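PDB 5CWW: nucleoporin NUP82 from Chaetomium thermophilum, which probably serves as a structural component of the nuclear pore complex and a docking partner for nuclear transport factors. Local coordinates for residues Q328-W333 with G445-W450. Numbering follows the deposited sequence.
Sequences QQQLEW and GVEAQW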
# COMPACT_ATOMS: atom_id res chain seq x y z
N GLN B 328 -3.29 -14.23 23.45
CA GLN B 328 -4.28 -13.56 24.28
C GLN B 328 -5.05 -12.48 23.52
O GLN B 328 -6.28 -12.43 23.57
CB GLN B 328 -3.61 -12.94 25.51
CG GLN B 328 -3.57 -13.86 26.72
CD GLN B 328 -4.95 -14.13 27.28
OE1 GLN B 328 -5.93 -13.50 26.89
NE2 GLN B 328 -5.03 -15.08 28.21
N GLN B 329 -4.32 -11.63 22.81
CA GLN B 329 -4.92 -10.53 22.08
C GLN B 329 -5.87 -11.04 20.99
O GLN B 329 -6.95 -10.49 20.79
CB GLN B 329 -3.85 -9.63 21.47
CG GLN B 329 -3.15 -8.74 22.49
CD GLN B 329 -2.06 -7.88 21.87
OE1 GLN B 329 -1.51 -8.22 20.82
NE2 GLN B 329 -1.74 -6.77 22.51
N GLN B 330 -5.45 -12.09 20.30
CA GLN B 330 -6.27 -12.69 19.25
C GLN B 330 -7.54 -13.32 19.83
O GLN B 330 -8.60 -13.25 19.22
CB GLN B 330 -5.48 -13.74 18.48
CG GLN B 330 -4.44 -13.17 17.53
CD GLN B 330 -3.82 -14.24 16.65
OE1 GLN B 330 -4.18 -15.41 16.73
NE2 GLN B 330 -2.87 -13.84 15.82
N LEU B 331 -7.41 -13.93 21.00
CA LEU B 331 -8.55 -14.54 21.66
C LEU B 331 -9.53 -13.47 22.13
O LEU B 331 -10.75 -13.66 22.09
CB LEU B 331 -8.09 -15.39 22.84
CG LEU B 331 -9.19 -16.04 23.68
CD1 LEU B 331 -10.12 -16.87 22.81
CD2 LEU B 331 -8.58 -16.90 24.78
N GLU B 332 -8.99 -12.34 22.58
CA GLU B 332 -9.81 -11.22 23.01
C GLU B 332 -10.57 -10.63 21.82
O GLU B 332 -11.76 -10.32 21.91
CB GLU B 332 -8.94 -10.15 23.67
CG GLU B 332 -9.71 -9.02 24.32
CD GLU B 332 -8.82 -8.08 25.11
OE1 GLU B 332 -7.60 -8.33 25.16
OE2 GLU B 332 -9.34 -7.10 25.67
N TRP B 333 -9.87 -10.49 20.70
CA TRP B 333 -10.47 -10.03 19.45
C TRP B 333 -11.63 -10.93 19.03
O TRP B 333 -12.72 -10.45 18.71
CB TRP B 333 -9.40 -9.98 18.36
CG TRP B 333 -9.87 -9.46 17.04
CD1 TRP B 333 -9.95 -8.15 16.66
CD2 TRP B 333 -10.29 -10.23 15.90
NE1 TRP B 333 -10.41 -8.06 15.36
CE2 TRP B 333 -10.62 -9.33 14.88
CE3 TRP B 333 -10.43 -11.60 15.66
CZ2 TRP B 333 -11.09 -9.74 13.63
CZ3 TRP B 333 -10.88 -12.02 14.43
CH2 TRP B 333 -11.21 -11.09 13.43
N GLY B 445 3.89 -16.69 8.50
CA GLY B 445 2.46 -16.46 8.52
C GLY B 445 2.09 -15.20 9.26
O GLY B 445 2.01 -15.19 10.49
N VAL B 446 1.87 -14.12 8.51
CA VAL B 446 1.42 -12.87 9.10
C VAL B 446 0.04 -13.05 9.72
O VAL B 446 -0.87 -13.57 9.08
CB VAL B 446 1.38 -11.74 8.05
CG1 VAL B 446 0.81 -10.45 8.65
CG2 VAL B 446 2.76 -11.50 7.49
N GLU B 447 -0.09 -12.64 10.97
CA GLU B 447 -1.33 -12.80 11.71
C GLU B 447 -1.66 -11.55 12.52
O GLU B 447 -0.86 -10.61 12.59
CB GLU B 447 -1.24 -14.01 12.64
CG GLU B 447 -0.05 -13.98 13.59
CD GLU B 447 0.05 -15.23 14.44
OE1 GLU B 447 -0.98 -15.93 14.60
OE2 GLU B 447 1.15 -15.52 14.94
N ALA B 448 -2.84 -11.54 13.13
CA ALA B 448 -3.30 -10.42 13.92
C ALA B 448 -2.33 -10.10 15.04
O ALA B 448 -1.94 -10.98 15.81
CB ALA B 448 -4.67 -10.71 14.49
N GLN B 449 -1.92 -8.83 15.12
CA GLN B 449 -1.07 -8.38 16.21
C GLN B 449 -1.36 -6.92 16.58
O GLN B 449 -1.64 -6.09 15.72
CB GLN B 449 0.41 -8.53 15.85
CG GLN B 449 0.87 -9.98 15.75
CD GLN B 449 2.38 -10.13 15.74
OE1 GLN B 449 3.10 -9.33 16.34
NE2 GLN B 449 2.86 -11.15 15.04
N TRP B 450 -1.30 -6.65 17.88
CA TRP B 450 -1.44 -5.31 18.42
C TRP B 450 -0.26 -4.99 19.32
O TRP B 450 0.40 -5.90 19.81
CB TRP B 450 -2.74 -5.17 19.22
CG TRP B 450 -3.99 -5.35 18.42
CD1 TRP B 450 -4.79 -4.37 17.92
CD2 TRP B 450 -4.60 -6.59 18.05
NE1 TRP B 450 -5.86 -4.92 17.26
CE2 TRP B 450 -5.77 -6.28 17.32
CE3 TRP B 450 -4.28 -7.93 18.25
CZ2 TRP B 450 -6.61 -7.26 16.80
CZ3 TRP B 450 -5.11 -8.91 17.74
CH2 TRP B 450 -6.26 -8.57 17.02
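Trp450 and Trp333 form the tightly packed part of this contact, where the loop after strand 437-441 meets one face of helix 321-338. The benzene ring of Trp450 reaches the helix and sets CZ2 3.5 Å from CD1 of Trp333, while CH2 lies against CB and CG of that residue. The two indoles meet obliquely, their planes 39° apart. CB of Gln329 meets another part of the Trp450 ring obliquely, 3.7 Å from CE3. Gln329 CG lies anti to the carbonyl carbon (chi1 -75°), and the extended chain runs on past Trp450. Its OE1 accepts a weak 3.3 Å hydrogen bond from Trp450 N; its NE2 is held by Leu451 O.

Gln330 NE2 grips the loop twice. It gives a nearly straight 3.0 Å bond to a lone pair of Ala448 O, in the plane of both groups, and a 3.1 Å bond to Glu447 OE1, approached from above the carboxylate plane. An alanine in place of Gln330 would probably leave Ala448 O and the Glu447 carboxylate without this shared donor. Beyond this polar bridge the contact loosens toward the partly exposed Glu447 and Gln449. In the N-terminal beta-propeller domain of the nucleoporin, this is a helical insertion, between strands 281-284 and 369-370 of one blade, packed on a loop joining two neighbouring strands of the next.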